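Local coordinates for protein NAD nucleotidase (Haemophilus influenzae, PDB 3ZTV) that degrades NAD to adenosine and nicotinamide riboside, acting as a zinc-dependent periplasmic 5'-nucleotidase and dinucleotide pyrophosphatase, at residues Asn434-Tyr439 / Val539-Pro544; Leu399-Leu404 / Arg508-Thr513; Ala392-Asn397 / Ile550-Lys555. All blocks are in the same frame, centred on the assembly; numbering follows the deposited sequence.

Interaction 1 (Asn434-Tyr439 / Val539-Pro544); sequences NTLYTY and VDTYLP. With ADN (adenosine), chain D.
Leu436 and Thr541 form the tight middle of this antiparallel strand pair. Leu436 O takes two bonds from Thr541. Thr541 N lies 3.0 Å from Leu436 O, nearly along the C=O axis. Thr541 OG1, 2.7 Å from Leu436 O, comes in at 31° to the carbonyl plane. A threonine suits the place because the same OG1 also accepts from Leu543 N, closing an ST turn. Next to it Asp540 OD1 is gripped from opposite faces of its carboxylate plane, by Thr435 OG1 at 2.7 Å and by Tyr542 N, the second bond making an Asx turn. Asp540 CG lies anti to its backbone N (chi1 -170°), on the side of Thr435, and OD1 takes the bond. The two turns lie at a beta bulge, where the register shifts by two between Thr435 and Tyr437. Strand 539-544 is an edge strand of the five-stranded C-terminal sheet, beside strand 435-442. Thr438 and Val539 make a regular hydrogen-bonded pair, with Thr438 OG1 3.1 Å from Val539 CG1. On the other face the Tyr437 ring lies over the backbone, Val539 O standing 3.4 Å above its centre. Toward Pro544 the backbones stay joined, Leu436 N donating to Leu543 O at 3.0 Å, but the side chains are looser: Thr435 CG2 comes no closer than 3.9 Å to Tyr542 CA, and Leu436 CD2 and Leu543 CD1 barely touch. Asn434 turns its amide away from strand 539-544 to the adenine: OD1 accepts from adenosine N6, and ND2 donates to adenosine N1 at 2.8 Å, both bonds nearly straight.

Interaction 2 (Leu399-Leu404 / Arg508-Thr513); sequences LKTVDL and RYLVGT
Leu510 pushes its isobutyl group against the turn formed by Leu399-Val402, and its CD2 is the bump that fits there. CD2 comes to 3.2 Å from Thr401 OG1 and touches Thr401 CB. Val402 CG2 lies 3.9 Å from Leu510 CD2, the two side chains crossing at about a right angle. Leu510 CG, anti to the backbone N (chi1 -174°), is set beside Val402, and CD2 goes on to Thr401, into a hollow that a type I beta turn shapes by bending the chain between Leu399 and Val402. The other branch of Val402, CG1, rests 3.6 Å from Leu510 O and lies over the backbone at Gly512.

Asp403 follows, and grips Leu510 with both backbone and side chain. Its backbone N donates to Leu510 O at 2.8 Å, and its OD2 accepts from Leu510 N on the anti side, 16° out of the carboxylate plane; the short acid thus takes the place of a strand partner before the regular pairing begins. Asp403 CB sits in the plane of the Tyr509 ring, at its edge beside CD2, and carboxylate and ring stand 89° apart. Further on, Leu404 CD1 drops between the two methyls of Val511, 3.8 Å from Val511 CG1 and almost as near CG2. Here the chains pair in parallel, Gly512 N donating to Leu404 O at 3.0 Å.

The contact is largely buried. Strand 508-514 lies between strands 404-408 and 435-442 of the C-terminal sheet; Leu510 also touches Thr438, Leu404 and Tyr509 pack on Val492 of strand 487-493, and helix 162-167 of the N-terminal phosphoesterase part lies against Leu399 and Thr401.

Interaction 3 (Ala392-Asn397 / Ile550-Lys555); sequences AETMYN and IKFMKK
Phe552 and Asn397 stand at the centre of a contact between two helices, but along 550-555 the first residue to reach across is Lys551. Its CB lies 4.4 Å from Asn397 ND2, a loose approach, and the extended chain then leads away from the asparagine to a salt bridge with Glu398. Lysine suits this margin, its long chain carrying the charge to a partner beyond the contact.

Phe552 comes next and supplies most of the apolar surface of its helix here. Its CG is anti to the backbone N (chi1 -175°), beside Thr394 CG2. That methyl presses on the base of the side chain, Thr394 CG2 lying 3.7 Å from Phe552 CB and 3.8 Å from Phe552 CG, and the two side chains cross at about a right angle. Further out, Phe552 CE2 meets Glu393 CB at 4.1 Å, and Asn397 CB lies at the ring edge near its plane. Thr394 suits the place: its OG1 bonds Ile391 O in its own helix while CG2 meets the phenylalanine.

One helical turn after Lys551, Lys555 slides past Asn397 in the opposite direction. Its chain bends at chi3 (69°), which brings CE to 3.2 Å from Asn397 OD1, and NZ donates to Asn397 OD1 at 2.7 Å. The ammonium sits above the amide plane, 51° out of it. A lysine suits this exposed margin, since its ammonium can bond the amide and stay near solvent.

Around the pair, the rings of Phe390, His556 and Phe559 meet that of Phe552, Phe559 edge-to-face; Ile550 faces helix 423-429, Met553 strand 357-362, and Met395 strand 404-408.

In the fold
All three interactions belong to the C-terminal part of the enzyme, which holds the adenosine pocket. Interactions 1 and 2 lie in one mixed sheet, their centres 11 Å apart, where strands 435-442 and 508-514 are neighbours: Tyr439 O and Val511 N are 2.8 Å apart, a probable hydrogen bond. Interaction 3, about 14 Å from the centre of each, pairs helices 386-396 and 545-555, and Met395 packs on Thr513. Along the chain interaction 3 closes a loop containing both others, whose segments alternate. Strand 539-544, with Tyr542 close to a zinc ion, runs into helix 545-555, while Asn434 at the start of the neighbouring strand binds adenine, so one sheet carries residues near both sites.

Interaction 1 (Asn434-Tyr439 / Val539-Pro544)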
loop_
_atom_site.group_PDB
_atom_site.type_symbol
_atom_site.label_atom_id
_atom_site.label_comp_id
_atom_site.label_asym_id
_atom_site.label_seq_id
_atom_site.Cartn_x
_atom_site.Cartn_y
_atom_site.Cartn_z
ATOM N N ASN A 434 -17.538 21.313 23.420
ATOM C CA ASN A 434 -16.509 20.282 23.297
ATOM C C ASN A 434 -16.679 19.454 22.038
ATOM O O ASN A 434 -17.783 19.335 21.508
ATOM C CB ASN A 434 -16.551 19.321 24.486
ATOM C CG ASN A 434 -16.240 19.994 25.799
ATOM O OD1 ASN A 434 -15.392 20.884 25.880
ATOM N ND2 ASN A 434 -16.929 19.563 26.850
ATOM N N THR A 435 -15.578 18.864 21.576
ATOM C CA THR A 435 -15.642 17.844 20.539
ATOM C C THR A 435 -15.146 16.533 21.142
ATOM O O THR A 435 -14.504 16.525 22.192
ATOM C CB THR A 435 -14.765 18.205 19.326
ATOM O OG1 THR A 435 -13.448 18.525 19.783
ATOM C CG2 THR A 435 -15.349 19.395 18.564
ATOM N N LEU A 436 -15.431 15.432 20.463
ATOM C CA LEU A 436 -14.962 14.119 20.892
ATOM C C LEU A 436 -13.480 13.945 20.546
ATOM O O LEU A 436 -13.060 14.234 19.417
ATOM C CB LEU A 436 -15.792 13.032 20.219
ATOM C CG LEU A 436 -15.436 11.574 20.516
ATOM C CD1 LEU A 436 -15.691 11.223 21.971
ATOM C CD2 LEU A 436 -16.253 10.668 19.616
ATOM N N TYR A 437 -12.702 13.458 21.513
ATOM C CA TYR A 437 -11.255 13.286 21.389
ATOM C C TYR A 437 -10.925 11.838 21.765
ATOM O O TYR A 437 -11.473 11.323 22.746
ATOM C CB TYR A 437 -10.547 14.241 22.362
ATOM C CG TYR A 437 -9.092 14.487 22.026
ATOM C CD1 TYR A 437 -8.115 13.550 22.339
ATOM C CD2 TYR A 437 -8.701 15.643 21.365
ATOM C CE1 TYR A 437 -6.786 13.765 22.009
ATOM C CE2 TYR A 437 -7.379 15.863 21.030
ATOM C CZ TYR A 437 -6.426 14.919 21.358
ATOM O OH TYR A 437 -5.101 15.125 21.031
ATOM N N THR A 438 -10.053 11.165 21.012
ATOM C CA THR A 438 -9.703 9.783 21.359
ATOM C C THR A 438 -8.223 9.573 21.632
ATOM O O THR A 438 -7.368 10.279 21.094
ATOM C CB THR A 438 -10.156 8.745 20.287
ATOM O OG1 THR A 438 -9.394 8.914 19.080
ATOM C CG2 THR A 438 -11.641 8.874 19.981
ATOM N N TYR A 439 -7.945 8.573 22.466
ATOM C CA TYR A 439 -6.605 8.053 22.700
ATOM C C TYR A 439 -6.635 6.538 22.587
ATOM O O TYR A 439 -7.651 5.902 22.872
ATOM C CB TYR A 439 -6.125 8.384 24.112
ATOM C CG TYR A 439 -5.812 9.837 24.378
ATOM C CD1 TYR A 439 -4.748 10.468 23.742
ATOM C CD2 TYR A 439 -6.552 10.572 25.304
ATOM C CE1 TYR A 439 -4.449 11.788 23.994
ATOM C CE2 TYR A 439 -6.254 11.897 25.568
ATOM C CZ TYR A 439 -5.195 12.496 24.909
ATOM O OH TYR A 439 -4.894 13.808 25.155
ATOM N N VAL A 539 -6.294 12.116 18.910
ATOM C CA VAL A 539 -6.928 12.827 17.810
ATOM C C VAL A 539 -8.223 13.538 18.209
ATOM O O VAL A 539 -9.090 12.974 18.893
ATOM C CB VAL A 539 -7.168 11.890 16.607
ATOM C CG1 VAL A 539 -8.012 10.706 17.012
ATOM C CG2 VAL A 539 -7.805 12.641 15.444
ATOM N N ASP A 540 -8.329 14.792 17.784
ATOM C CA ASP A 540 -9.565 15.553 17.894
ATOM C C ASP A 540 -10.405 15.189 16.676
ATOM O O ASP A 540 -10.017 15.469 15.539
ATOM C CB ASP A 540 -9.259 17.057 17.908
ATOM C CG ASP A 540 -10.474 17.908 18.261
ATOM O OD1 ASP A 540 -11.619 17.438 18.087
ATOM O OD2 ASP A 540 -10.275 19.062 18.707
ATOM N N THR A 541 -11.542 14.541 16.901
ATOM C CA THR A 541 -12.403 14.122 15.798
ATOM C C THR A 541 -13.188 15.268 15.144
ATOM O O THR A 541 -13.746 15.093 14.062
ATOM C CB THR A 541 -13.462 13.100 16.250
ATOM O OG1 THR A 541 -14.392 13.744 17.137
ATOM C CG2 THR A 541 -12.809 11.906 16.930
ATOM N N TYR A 542 -13.272 16.407 15.834
ATOM C CA TYR A 542 -14.090 17.550 15.393
ATOM C C TYR A 542 -15.589 17.238 15.328
ATOM O O TYR A 542 -16.355 17.935 14.666
ATOM C CB TYR A 542 -13.555 18.154 14.083
ATOM C CG TYR A 542 -12.120 18.611 14.232
ATOM C CD1 TYR A 542 -11.773 19.583 15.167
ATOM C CD2 TYR A 542 -11.107 18.046 13.472
ATOM C CE1 TYR A 542 -10.461 19.978 15.332
ATOM C CE2 TYR A 542 -9.791 18.449 13.624
ATOM C CZ TYR A 542 -9.476 19.410 14.555
ATOM O OH TYR A 542 -8.162 19.810 14.711
ATOM N N LEU A 543 -16.008 16.205 16.056
ATOM C CA LEU A 543 -17.424 15.878 16.219
ATOM C C LEU A 543 -17.983 16.580 17.460
ATOM O O LEU A 543 -17.638 16.215 18.584
ATOM C CB LEU A 543 -17.580 14.364 16.373
ATOM C CG LEU A 543 -17.129 13.535 15.162
ATOM C CD1 LEU A 543 -16.974 12.059 15.513
ATOM C CD2 LEU A 543 -18.105 13.726 14.007
ATOM N N PRO A 544 -18.839 17.599 17.273
ATOM C CA PRO A 544 -19.291 18.376 18.435
ATOM C C PRO A 544 -20.261 17.631 19.357
ATOM O O PRO A 544 -21.108 16.851 18.903
ATOM C CB PRO A 544 -19.995 19.592 17.811
ATOM C CG PRO A 544 -19.576 19.611 16.381
ATOM C CD PRO A 544 -19.309 18.177 16.003
HETATM O "O5'" ADN D . -17.554 25.209 36.992
HETATM C "C5'" ADN D . -16.322 24.593 36.609
HETATM C "C4'" ADN D . -16.583 23.122 36.307
HETATM O "O4'" ADN D . -17.386 22.995 35.130
HETATM C "C3'" ADN D . -15.314 22.338 36.036
HETATM O "O3'" ADN D . -14.782 21.778 37.241
HETATM C "C2'" ADN D . -15.776 21.256 35.079
HETATM O "O2'" ADN D . -16.261 20.112 35.792
HETATM C "C1'" ADN D . -16.943 21.888 34.343
HETATM N N9 ADN D . -16.485 22.376 33.024
HETATM C C8 ADN D . -16.017 23.604 32.721
HETATM N N7 ADN D . -15.693 23.684 31.401
HETATM C C5 ADN D . -15.953 22.480 30.843
HETATM C C6 ADN D . -15.857 21.859 29.502
HETATM N N6 ADN D . -15.392 22.538 28.428
HETATM N N1 ADN D . -16.246 20.576 29.377
HETATM C C2 ADN D . -16.715 19.862 30.416
HETATM N N3 ADN D . -16.831 20.357 31.657
HETATM C C4 ADN D . -16.479 21.635 31.921
#

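Interaction 2 (Leu399-Leu404 / Arg508-Thr513)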
loop_
_atom_site.group_PDB
_atom_site.type_symbol
_atom_site.label_atom_id
_atom_site.label_comp_id
_atom_site.label_asym_id
_atom_site.label_seq_id
_atom_site.Cartn_x
_atom_site.Cartn_y
_atom_site.Cartn_z
ATOM N N LEU A 399 -18.383 6.571 17.145
ATOM C CA LEU A 399 -17.332 5.837 16.437
ATOM C C LEU A 399 -17.476 4.334 16.618
ATOM O O LEU A 399 -17.479 3.839 17.741
ATOM C CB LEU A 399 -15.951 6.264 16.940
ATOM C CG LEU A 399 -15.619 7.757 16.893
ATOM C CD1 LEU A 399 -14.221 8.013 17.426
ATOM C CD2 LEU A 399 -15.753 8.294 15.478
ATOM N N LYS A 400 -17.565 3.604 15.515
ATOM C CA LYS A 400 -17.698 2.147 15.601
ATOM C C LYS A 400 -16.481 1.491 16.257
ATOM O O LYS A 400 -16.565 0.373 16.769
ATOM C CB LYS A 400 -17.950 1.537 14.219
ATOM C CG LYS A 400 -16.872 1.834 13.183
ATOM C CD LYS A 400 -17.241 1.229 11.832
ATOM C CE LYS A 400 -16.324 1.725 10.726
ATOM N NZ LYS A 400 -16.478 3.195 10.487
ATOM N N THR A 401 -15.361 2.204 16.252
ATOM C CA THR A 401 -14.087 1.692 16.734
ATOM C C THR A 401 -13.883 1.844 18.243
ATOM O O THR A 401 -13.055 1.160 18.834
ATOM C CB THR A 401 -12.936 2.425 16.035
ATOM O OG1 THR A 401 -13.149 3.839 16.150
ATOM C CG2 THR A 401 -12.878 2.042 14.558
ATOM N N VAL A 402 -14.621 2.755 18.863
ATOM C CA VAL A 402 -14.376 3.095 20.263
ATOM C C VAL A 402 -14.821 2.008 21.246
ATOM O O VAL A 402 -15.925 1.473 21.139
ATOM C CB VAL A 402 -15.018 4.458 20.617
ATOM C CG1 VAL A 402 -15.012 4.695 22.121
ATOM C CG2 VAL A 402 -14.287 5.579 19.894
ATOM N N ASP A 403 -13.943 1.685 22.194
ATOM C CA ASP A 403 -14.241 0.661 23.200
ATOM C C ASP A 403 -14.988 1.197 24.422
ATOM O O ASP A 403 -15.799 0.495 25.028
ATOM C CB ASP A 403 -12.948 -0.013 23.657
ATOM C CG ASP A 403 -12.284 -0.807 22.552
ATOM O OD1 ASP A 403 -12.950 -1.694 21.977
ATOM O OD2 ASP A 403 -11.106 -0.541 22.257
ATOM N N LEU A 404 -14.705 2.439 24.792
ATOM C CA LEU A 404 -15.330 3.024 25.967
ATOM C C LEU A 404 -15.182 4.529 25.897
ATOM O O LEU A 404 -14.268 5.043 25.247
ATOM C CB LEU A 404 -14.687 2.472 27.247
ATOM C CG LEU A 404 -13.201 2.769 27.460
ATOM C CD1 LEU A 404 -13.020 3.946 28.418
ATOM C CD2 LEU A 404 -12.436 1.533 27.954
ATOM N N ARG A 508 -4.681 -2.559 24.717
ATOM C CA ARG A 508 -4.806 -1.171 24.295
ATOM C C ARG A 508 -6.232 -0.907 23.815
ATOM O O ARG A 508 -6.690 -1.497 22.837
ATOM C CB ARG A 508 -3.784 -0.842 23.200
ATOM C CG ARG A 508 -2.343 -0.867 23.692
ATOM C CD ARG A 508 -1.336 -0.676 22.561
ATOM N NE ARG A 508 -1.236 0.713 22.118
ATOM C CZ ARG A 508 -1.397 1.111 20.858
ATOM N NH1 ARG A 508 -1.669 0.226 19.910
ATOM N NH2 ARG A 508 -1.285 2.396 20.546
ATOM N N TYR A 509 -6.929 -0.031 24.533
ATOM C CA TYR A 509 -8.306 0.337 24.220
ATOM C C TYR A 509 -8.364 1.656 23.462
ATOM O O TYR A 509 -7.548 2.543 23.700
ATOM C CB TYR A 509 -9.116 0.480 25.514
ATOM C CG TYR A 509 -9.254 -0.810 26.290
ATOM C CD1 TYR A 509 -8.319 -1.169 27.253
ATOM C CD2 TYR A 509 -10.319 -1.667 26.063
ATOM C CE1 TYR A 509 -8.440 -2.355 27.959
ATOM C CE2 TYR A 509 -10.447 -2.854 26.763
ATOM C CZ TYR A 509 -9.507 -3.188 27.709
ATOM O OH TYR A 509 -9.640 -4.376 28.405
ATOM N N LEU A 510 -9.333 1.785 22.561
ATOM C CA LEU A 510 -9.625 3.092 21.979
ATOM C C LEU A 510 -10.642 3.778 22.876
ATOM O O LEU A 510 -11.775 3.306 23.028
ATOM C CB LEU A 510 -10.138 2.987 20.543
ATOM C CG LEU A 510 -10.334 4.330 19.825
ATOM C CD1 LEU A 510 -9.017 5.053 19.654
ATOM C CD2 LEU A 510 -10.988 4.111 18.478
ATOM N N VAL A 511 -10.207 4.881 23.474
ATOM C CA VAL A 511 -10.966 5.580 24.499
ATOM C C VAL A 511 -11.385 6.954 23.995
ATOM O O VAL A 511 -10.554 7.718 23.488
ATOM C CB VAL A 511 -10.117 5.742 25.774
ATOM C CG1 VAL A 511 -10.832 6.611 26.797
ATOM C CG2 VAL A 511 -9.760 4.364 26.356
ATOM N N GLY A 512 -12.674 7.262 24.118
ATOM C CA GLY A 512 -13.172 8.579 23.750
ATOM C C GLY A 512 -13.512 9.413 24.969
ATOM O O GLY A 512 -14.023 8.899 25.970
ATOM N N THR A 513 -13.243 10.711 24.891
ATOM C CA THR A 513 -13.596 11.630 25.969
ATOM C C THR A 513 -13.848 13.006 25.344
ATOM O O THR A 513 -13.798 13.134 24.122
ATOM C CB THR A 513 -12.505 11.652 27.047
ATOM O OG1 THR A 513 -12.981 12.345 28.203
ATOM C CG2 THR A 513 -11.249 12.325 26.535
#

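Interaction 3 (Ala392-Asn397 / Ile550-Lys555)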
loop_
_atom_site.group_PDB
_atom_site.type_symbol
_atom_site.label_atom_id
_atom_site.label_comp_id
_atom_site.label_asym_id
_atom_site.label_seq_id
_atom_site.Cartn_x
_atom_site.Cartn_y
_atom_site.Cartn_z
ATOM N N ALA A 392 -22.117 10.255 28.027
ATOM C CA ALA A 392 -21.072 9.312 27.628
ATOM C C ALA A 392 -21.575 8.343 26.555
ATOM O O ALA A 392 -20.841 8.014 25.621
ATOM C CB ALA A 392 -20.520 8.556 28.835
ATOM N N GLU A 393 -22.822 7.905 26.676
ATOM C CA GLU A 393 -23.414 7.027 25.657
ATOM C C GLU A 393 -23.539 7.715 24.289
ATOM O O GLU A 393 -23.363 7.072 23.255
ATOM C CB GLU A 393 -24.775 6.474 26.105
ATOM C CG GLU A 393 -24.734 5.617 27.371
ATOM C CD GLU A 393 -24.245 4.191 27.138
ATOM O OE1 GLU A 393 -24.012 3.795 25.974
ATOM O OE2 GLU A 393 -24.090 3.464 28.144
ATOM N N THR A 394 -23.842 9.013 24.277
ATOM C CA THR A 394 -23.935 9.730 23.004
ATOM C C THR A 394 -22.563 9.797 22.328
ATOM O O THR A 394 -22.457 9.737 21.106
ATOM C CB THR A 394 -24.539 11.156 23.159
ATOM O OG1 THR A 394 -23.599 12.030 23.786
ATOM C CG2 THR A 394 -25.845 11.123 23.974
ATOM N N MET A 395 -21.512 9.896 23.132
ATOM C CA MET A 395 -20.148 9.902 22.620
ATOM C C MET A 395 -19.742 8.516 22.108
ATOM O O MET A 395 -19.100 8.382 21.066
ATOM C CB MET A 395 -19.197 10.354 23.726
ATOM C CG MET A 395 -19.483 11.767 24.225
ATOM S SD MET A 395 -18.902 12.119 25.895
ATOM C CE MET A 395 -17.146 12.188 25.593
ATOM N N TYR A 396 -20.114 7.489 22.861
ATOM C CA TYR A 396 -19.786 6.109 22.515
ATOM C C TYR A 396 -20.400 5.732 21.171
ATOM O O TYR A 396 -19.807 4.990 20.386
ATOM C CB TYR A 396 -20.291 5.196 23.629
ATOM C CG TYR A 396 -20.062 3.714 23.437
ATOM C CD1 TYR A 396 -18.872 3.111 23.832
ATOM C CD2 TYR A 396 -21.053 2.911 22.898
ATOM C CE1 TYR A 396 -18.674 1.745 23.676
ATOM C CE2 TYR A 396 -20.868 1.553 22.742
ATOM C CZ TYR A 396 -19.680 0.978 23.137
ATOM O OH TYR A 396 -19.507 -0.379 22.973
ATOM N N ASN A 397 -21.577 6.275 20.894
ATOM C CA ASN A 397 -22.301 5.998 19.660
ATOM C C ASN A 397 -21.663 6.577 18.392
ATOM O O ASN A 397 -21.985 6.146 17.290
ATOM C CB ASN A 397 -23.740 6.504 19.796
ATOM C CG ASN A 397 -24.543 6.344 18.521
ATOM O OD1 ASN A 397 -24.927 5.234 18.152
ATOM N ND2 ASN A 397 -24.820 7.459 17.848
ATOM N N ILE A 550 -27.754 14.950 19.447
ATOM C CA ILE A 550 -28.767 14.908 18.395
ATOM C C ILE A 550 -28.771 13.568 17.634
ATOM O O ILE A 550 -29.831 12.982 17.402
ATOM C CB ILE A 550 -28.605 16.096 17.424
ATOM C CG1 ILE A 550 -29.038 17.390 18.110
ATOM C CG2 ILE A 550 -29.394 15.871 16.148
ATOM C CD1 ILE A 550 -28.484 18.635 17.441
ATOM N N LYS A 551 -27.595 13.077 17.249
ATOM C CA LYS A 551 -27.520 11.770 16.583
ATOM C C LYS A 551 -28.105 10.653 17.447
ATOM O O LYS A 551 -28.789 9.754 16.950
ATOM C CB LYS A 551 -26.076 11.407 16.251
ATOM C CG LYS A 551 -25.426 12.258 15.195
ATOM C CD LYS A 551 -24.068 11.673 14.847
ATOM C CE LYS A 551 -23.291 12.595 13.933
ATOM N NZ LYS A 551 -21.970 12.007 13.566
ATOM N N PHE A 552 -27.803 10.688 18.738
ATOM C CA PHE A 552 -28.291 9.666 19.656
ATOM C C PHE A 552 -29.817 9.643 19.689
ATOM O O PHE A 552 -30.431 8.578 19.624
ATOM C CB PHE A 552 -27.704 9.876 21.054
ATOM C CG PHE A 552 -28.072 8.799 22.038
ATOM C CD1 PHE A 552 -29.238 8.894 22.775
ATOM C CD2 PHE A 552 -27.249 7.701 22.230
ATOM C CE1 PHE A 552 -29.588 7.911 23.681
ATOM C CE2 PHE A 552 -27.589 6.715 23.141
ATOM C CZ PHE A 552 -28.762 6.824 23.867
ATOM N N MET A 553 -30.435 10.816 19.778
ATOM C CA MET A 553 -31.889 10.873 19.787
ATOM C C MET A 553 -32.487 10.427 18.454
ATOM O O MET A 553 -33.561 9.834 18.420
ATOM C CB MET A 553 -32.389 12.270 20.170
ATOM C CG MET A 553 -32.015 12.713 21.582
ATOM S SD MET A 553 -32.565 11.579 22.878
ATOM C CE MET A 553 -34.301 11.373 22.484
ATOM N N LYS A 554 -31.803 10.713 17.353
ATOM C CA LYS A 554 -32.278 10.243 16.054
ATOM C C LYS A 554 -32.282 8.718 15.997
ATOM O O LYS A 554 -33.128 8.118 15.335
ATOM C CB LYS A 554 -31.419 10.795 14.918
ATOM C CG LYS A 554 -31.619 12.276 14.634
ATOM C CD LYS A 554 -30.807 12.697 13.416
ATOM C CE LYS A 554 -31.004 14.168 13.087
ATOM N NZ LYS A 554 -32.324 14.439 12.464
ATOM N N LYS A 555 -31.334 8.102 16.696
ATOM C CA LYS A 555 -31.230 6.645 16.733
ATOM C C LYS A 555 -32.244 6.063 17.710
ATOM O O LYS A 555 -32.766 4.963 17.501
ATOM C CB LYS A 555 -29.815 6.221 17.132
ATOM C CG LYS A 555 -29.555 4.726 17.008
ATOM C CD LYS A 555 -28.144 4.354 17.454
ATOM C CE LYS A 555 -27.980 4.520 18.955
ATOM N NZ LYS A 555 -26.811 3.773 19.520
#